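Local coordinates for protein taurocyamine kinase (Schistosoma mansoni, PDB 4WOD) that reversibly transfers phosphate between ATP and the guanidino compound taurocyamine, as a duplicated phosphagen kinase built from two fused repeats, at residues Ile284-Ser289 and Met351-Asn356; Asp399-Thr404 and Tyr433-Asp438. The protein carries 4 engineered substitutions. One frame throughout, in Å; residues are numbered along the deposited sequence.

Contact 1 (Ile284-Ser289 and Met351-Asn356); sequences IPMLAS and MLQEYN
M286 reaches from the short helix 285-288 onto the last turn of the long helix 331-355, where L352 and Q353 receive it. The two elements belong to the catalytic C-terminal domain fold of the first phosphagen kinase repeat, the short helix following strand 277-283 of its eight-stranded antiparallel sheet. With CG anti to the backbone N (chi1 -156°), the chain of M286 runs out obliquely over L352, its CG 3.9 Å from L352 CB. Its sulphur then lies beside the L352 carbonyl, SD to O 3.6 Å. The bend at chi3 (-79°) turns the terminal CE to the carboxamide of Q353, at 3.7 Å from both OE1 and NE2 of that residue, while Q353 NE2 also packs on M286 CB. L352 CD1 lies against the backbone of L287, 3.5 Å from its CA. No hydrogen bond joins the two segments directly; E349, one turn earlier on the long helix, supplies the polar link. Its carboxylate accepts from the backbone N of M286 and of L287, at the start of the short helix, and also from Q353 NE2, which helps fix the carboxamide against M286. Beyond this shell, P365, in a loop further along the chain, touches M286, S289 and N356. Just past the long helix, N356 ND2 donates to V366 O and also to L352 O at 2.8 Å, the L352 oxygen lying only 6° out of the N356 amide plane.

Contact 2 (Asp399-Thr404 and Tyr433-Asp438); sequences DGKRTT and YSTFID
T435 and T403 meet at about a right angle: the methyl CG2 of T403 lies 3.6 Å from T435 OG1 and 3.9 Å from T435 CB. The methyl of T435 is directed differently. With CG2 anti to its own backbone N, it sits 4.1 Å above the ring plane of F436, over the centre, and K401 NZ comes to 3.6 Å from the same T435 CG2. The K401 chain, bent at chi2, chi3 and chi4, crosses T435 with its CG also near CG2. The F436 ring also meets the backbone of K401, whose O lies in the ring plane at its edge, 3.8 Å from CZ. This packing joins the loop after helix 392-398 to the break between helices 432-435 and 437-448, within the helical N-terminal domain of the second phosphagen kinase repeat. F436 occupies the N-cap position of the latter helix, and its ring also touches L409 and M412 of helix 409-418. The hydroxyls of both threonines have partners nearby: T435 OG1 bonds to E431 O, whereas T403 OG1 is held by the E429 carboxylate and the backbone N of A407.

Overall arrangement
Contact 1 lies near the end of the first repeat, and contact 2 lies in the N-terminal domain of the second; their centres are about 21 Å apart. They meet directly across the junction of the repeats. Y355 OH is 2.8 Å from D399 OD1 and N356 OD1 is 3.2 Å from R402 NH2, both probable hydrogen bonds, and R402 NH2 also bonds to Y355 O. The end of helix 331-355 is thus tied to the loop 399-404. Contact 1 is the nearer to predicted ATP-binding residues, the side chain of L287 being about 10 Å from that of V280. The first repeat binds arginine in a pocket including E222 and C268. Contact 2 lies away from these sites.

Contact 1 (Ile284-Ser289 and Met351-Asn356)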
loop_
_atom_site.group_PDB
_atom_site.type_symbol
_atom_site.label_atom_id
_atom_site.label_comp_id
_atom_site.label_asym_id
_atom_site.label_seq_id
_atom_site.Cartn_x
_atom_site.Cartn_y
_atom_site.Cartn_z
ATOM N N ILE A 284 -3.846 -8.229 16.155
ATOM C CA ILE A 284 -3.317 -6.879 15.977
ATOM C C ILE A 284 -4.326 -5.934 15.286
ATOM O O ILE A 284 -3.995 -5.294 14.281
ATOM C CB ILE A 284 -2.009 -6.919 15.161
ATOM C CG1 ILE A 284 -2.246 -7.594 13.799
ATOM C CG2 ILE A 284 -0.934 -7.719 15.932
ATOM C CD1 ILE A 284 -1.184 -7.301 12.780
ATOM N N PRO A 285 -5.546 -5.818 15.843
ATOM C CA PRO A 285 -6.586 -5.012 15.184
ATOM C C PRO A 285 -6.213 -3.536 14.983
ATOM O O PRO A 285 -6.605 -2.954 13.972
ATOM C CB PRO A 285 -7.781 -5.131 16.145
ATOM C CG PRO A 285 -7.149 -5.361 17.484
ATOM C CD PRO A 285 -5.981 -6.278 17.175
ATOM N N MET A 286 -5.478 -2.933 15.916
ATOM C CA MET A 286 -5.228 -1.507 15.801
ATOM C C MET A 286 -4.147 -1.252 14.775
ATOM O O MET A 286 -4.264 -0.340 13.966
ATOM C CB MET A 286 -4.858 -0.903 17.160
ATOM C CG MET A 286 -5.140 0.585 17.240
ATOM S SD MET A 286 -5.482 1.135 18.933
ATOM C CE MET A 286 -7.182 0.625 19.106
ATOM N N LEU A 287 -3.106 -2.086 14.787
ATOM C CA LEU A 287 -2.047 -2.004 13.793
ATOM C C LEU A 287 -2.586 -2.277 12.391
ATOM O O LEU A 287 -2.215 -1.593 11.432
ATOM C CB LEU A 287 -0.926 -2.998 14.124
ATOM C CG LEU A 287 0.181 -3.317 13.120
ATOM C CD1 LEU A 287 1.051 -2.101 12.770
ATOM C CD2 LEU A 287 1.042 -4.448 13.695
ATOM N N ALA A 288 -3.462 -3.272 12.296
ATOM C CA ALA A 288 -4.051 -3.687 11.025
ATOM C C ALA A 288 -4.862 -2.567 10.391
ATOM O O ALA A 288 -5.111 -2.573 9.174
ATOM C CB ALA A 288 -4.931 -4.907 11.228
ATOM N N SER A 289 -5.269 -1.609 11.214
ATOM C CA SER A 289 -6.157 -0.539 10.767
ATOM C C SER A 289 -5.383 0.696 10.300
ATOM O O SER A 289 -5.976 1.656 9.796
ATOM C CB SER A 289 -7.120 -0.149 11.890
ATOM O OG SER A 289 -6.465 0.659 12.854
ATOM N N MET A 351 1.815 -0.487 21.889
ATOM C CA MET A 351 1.954 0.962 21.990
ATOM C C MET A 351 0.698 1.656 21.490
ATOM O O MET A 351 0.205 2.585 22.129
ATOM C CB MET A 351 3.176 1.460 21.213
ATOM C CG MET A 351 4.514 1.117 21.854
ATOM S SD MET A 351 5.936 1.641 20.867
ATOM C CE MET A 351 6.236 0.187 19.903
ATOM N N LEU A 352 0.173 1.198 20.358
ATOM C CA LEU A 352 -1.066 1.763 19.830
ATOM C C LEU A 352 -2.211 1.626 20.817
ATOM O O LEU A 352 -2.958 2.581 21.049
ATOM C CB LEU A 352 -1.455 1.093 18.511
ATOM C CG LEU A 352 -0.588 1.334 17.275
ATOM C CD1 LEU A 352 -0.908 0.290 16.211
ATOM C CD2 LEU A 352 -0.769 2.779 16.696
ATOM N N GLN A 353 -2.360 0.432 21.390
ATOM C CA GLN A 353 -3.448 0.169 22.314
ATOM C C GLN A 353 -3.351 1.126 23.495
ATOM O O GLN A 353 -4.362 1.689 23.910
ATOM C CB GLN A 353 -3.445 -1.306 22.780
ATOM C CG GLN A 353 -3.852 -2.299 21.680
ATOM C CD GLN A 353 -5.294 -2.121 21.205
ATOM O OE1 GLN A 353 -6.127 -1.537 21.906
ATOM N NE2 GLN A 353 -5.591 -2.619 20.006
ATOM N N GLU A 354 -2.140 1.359 23.992
ATOM C CA GLU A 354 -1.955 2.267 25.130
ATOM C C GLU A 354 -2.107 3.764 24.774
ATOM O O GLU A 354 -2.792 4.507 25.487
ATOM C CB GLU A 354 -0.590 2.024 25.775
ATOM C CG GLU A 354 -0.466 0.632 26.396
ATOM C CD GLU A 354 -1.531 0.378 27.469
ATOM O OE1 GLU A 354 -1.730 1.264 28.332
ATOM O OE2 GLU A 354 -2.201 -0.684 27.421
ATOM N N TYR A 355 -1.484 4.195 23.684
ATOM C CA TYR A 355 -1.486 5.616 23.305
ATOM C C TYR A 355 -2.884 6.101 22.921
ATOM O O TYR A 355 -3.169 7.292 23.021
ATOM C CB TYR A 355 -0.520 5.871 22.147
ATOM C CG TYR A 355 -0.006 7.290 22.049
ATOM C CD1 TYR A 355 0.873 7.792 23.001
ATOM C CD2 TYR A 355 -0.372 8.118 20.992
ATOM C CE1 TYR A 355 1.350 9.064 22.923
ATOM C CE2 TYR A 355 0.113 9.411 20.900
ATOM C CZ TYR A 355 0.975 9.877 21.876
ATOM O OH TYR A 355 1.484 11.147 21.811
ATOM N N ASN A 356 -3.769 5.179 22.540
ATOM C CA ASN A 356 -5.084 5.569 22.021
ATOM C C ASN A 356 -6.226 5.190 22.946
ATOM O O ASN A 356 -7.387 5.243 22.560
ATOM C CB ASN A 356 -5.307 4.967 20.632
ATOM C CG ASN A 356 -4.340 5.541 19.594
ATOM O OD1 ASN A 356 -4.564 6.618 19.041
ATOM N ND2 ASN A 356 -3.249 4.836 19.352
#

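Contact 2 (Asp399-Thr404 and Tyr433-Asp438)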
loop_
_atom_site.group_PDB
_atom_site.type_symbol
_atom_site.label_atom_id
_atom_site.label_comp_id
_atom_site.label_asym_id
_atom_site.label_seq_id
_atom_site.Cartn_x
_atom_site.Cartn_y
_atom_site.Cartn_z
ATOM N N ASP A 399 3.186 15.816 24.132
ATOM C CA ASP A 399 2.997 14.368 24.190
ATOM C C ASP A 399 1.784 14.018 25.065
ATOM O O ASP A 399 1.709 14.416 26.213
ATOM C CB ASP A 399 4.259 13.690 24.739
ATOM C CG ASP A 399 4.408 12.250 24.278
ATOM O OD1 ASP A 399 3.485 11.703 23.634
ATOM O OD2 ASP A 399 5.459 11.650 24.573
ATOM N N GLY A 400 0.820 13.291 24.532
ATOM C CA GLY A 400 -0.323 12.939 25.351
ATOM C C GLY A 400 -1.391 14.017 25.467
ATOM O O GLY A 400 -2.363 13.871 26.218
ATOM N N LYS A 401 -1.229 15.104 24.722
ATOM C CA LYS A 401 -2.278 16.113 24.651
ATOM C C LYS A 401 -3.194 15.831 23.456
ATOM O O LYS A 401 -2.732 15.405 22.391
ATOM C CB LYS A 401 -1.671 17.520 24.556
ATOM C CG LYS A 401 -2.719 18.624 24.518
ATOM C CD LYS A 401 -2.368 19.790 25.436
ATOM C CE LYS A 401 -3.588 20.256 26.240
ATOM N NZ LYS A 401 -4.834 20.282 25.417
ATOM N N ARG A 402 -4.492 16.059 23.639
ATOM C CA ARG A 402 -5.454 15.932 22.542
ATOM C C ARG A 402 -6.298 17.189 22.451
ATOM O O ARG A 402 -6.527 17.864 23.465
ATOM C CB ARG A 402 -6.369 14.721 22.729
ATOM C CG ARG A 402 -5.646 13.375 22.784
ATOM C CD ARG A 402 -6.439 12.273 22.058
ATOM N NE ARG A 402 -5.630 11.061 21.945
ATOM C CZ ARG A 402 -5.673 10.218 20.921
ATOM N NH1 ARG A 402 -6.513 10.431 19.903
ATOM N NH2 ARG A 402 -4.881 9.144 20.926
ATOM N N THR A 403 -6.767 17.501 21.243
ATOM C CA THR A 403 -7.806 18.518 21.111
ATOM C C THR A 403 -9.101 17.977 21.689
ATOM O O THR A 403 -9.205 16.795 22.027
ATOM C CB THR A 403 -8.042 18.927 19.652
ATOM O OG1 THR A 403 -8.500 17.788 18.909
ATOM C CG2 THR A 403 -6.773 19.452 19.041
ATOM N N THR A 404 -10.107 18.841 21.764
ATOM C CA THR A 404 -11.366 18.487 22.386
ATOM C C THR A 404 -11.966 17.285 21.680
ATOM O O THR A 404 -12.639 16.463 22.295
ATOM C CB THR A 404 -12.364 19.681 22.369
ATOM O OG1 THR A 404 -11.760 20.810 23.012
ATOM C CG2 THR A 404 -13.628 19.328 23.117
ATOM N N TYR A 433 -4.858 24.409 15.593
ATOM C CA TYR A 433 -4.116 25.652 15.454
ATOM C C TYR A 433 -4.136 26.537 16.706
ATOM O O TYR A 433 -3.492 27.578 16.738
ATOM C CB TYR A 433 -4.638 26.454 14.257
ATOM C CG TYR A 433 -4.304 25.787 12.939
ATOM C CD1 TYR A 433 -3.058 25.970 12.339
ATOM C CD2 TYR A 433 -5.220 24.955 12.309
ATOM C CE1 TYR A 433 -2.741 25.368 11.117
ATOM C CE2 TYR A 433 -4.905 24.323 11.095
ATOM C CZ TYR A 433 -3.673 24.538 10.506
ATOM O OH TYR A 433 -3.369 23.914 9.294
ATOM N N SER A 434 -4.873 26.145 17.723
ATOM C CA SER A 434 -4.718 26.816 19.004
ATOM C C SER A 434 -4.129 25.839 20.024
ATOM O O SER A 434 -3.218 26.204 20.757
ATOM C CB SER A 434 -6.052 27.406 19.487
ATOM O OG SER A 434 -6.974 26.387 19.822
ATOM N N THR A 435 -4.644 24.608 20.075
ATOM C CA THR A 435 -4.148 23.605 21.034
ATOM C C THR A 435 -2.638 23.350 20.890
ATOM O O THR A 435 -1.912 23.180 21.894
ATOM C CB THR A 435 -4.896 22.272 20.876
ATOM O OG1 THR A 435 -6.306 22.504 20.962
ATOM C CG2 THR A 435 -4.466 21.258 21.954
ATOM N N PHE A 436 -2.161 23.344 19.646
ATOM C CA PHE A 436 -0.730 23.117 19.386
ATOM C C PHE A 436 -0.031 24.337 18.788
ATOM O O PHE A 436 0.855 24.190 17.937
ATOM C CB PHE A 436 -0.540 21.917 18.453
ATOM C CG PHE A 436 -1.168 20.651 18.963
ATOM C CD1 PHE A 436 -0.685 20.039 20.095
ATOM C CD2 PHE A 436 -2.261 20.088 18.322
ATOM C CE1 PHE A 436 -1.263 18.880 20.578
ATOM C CE2 PHE A 436 -2.831 18.932 18.786
ATOM C CZ PHE A 436 -2.340 18.325 19.920
ATOM N N ILE A 437 -0.441 25.525 19.223
ATOM C CA ILE A 437 0.064 26.779 18.669
ATOM C C ILE A 437 1.602 26.882 18.765
ATOM O O ILE A 437 2.243 27.435 17.871
ATOM C CB ILE A 437 -0.610 28.002 19.368
ATOM C CG1 ILE A 437 -0.211 29.317 18.695
ATOM C CG2 ILE A 437 -0.276 28.051 20.869
ATOM C CD1 ILE A 437 -1.201 30.474 19.002
ATOM N N ASP A 438 2.182 26.315 19.824
ATOM C CA ASP A 438 3.627 26.396 20.045
ATOM C C ASP A 438 4.388 25.644 18.973
ATOM O O ASP A 438 5.552 25.934 18.707
ATOM C CB ASP A 438 4.011 25.840 21.417
ATOM C CG ASP A 438 3.700 26.800 22.549
ATOM O OD1 ASP A 438 3.074 27.845 22.307
ATOM O OD2 ASP A 438 4.109 26.521 23.687
#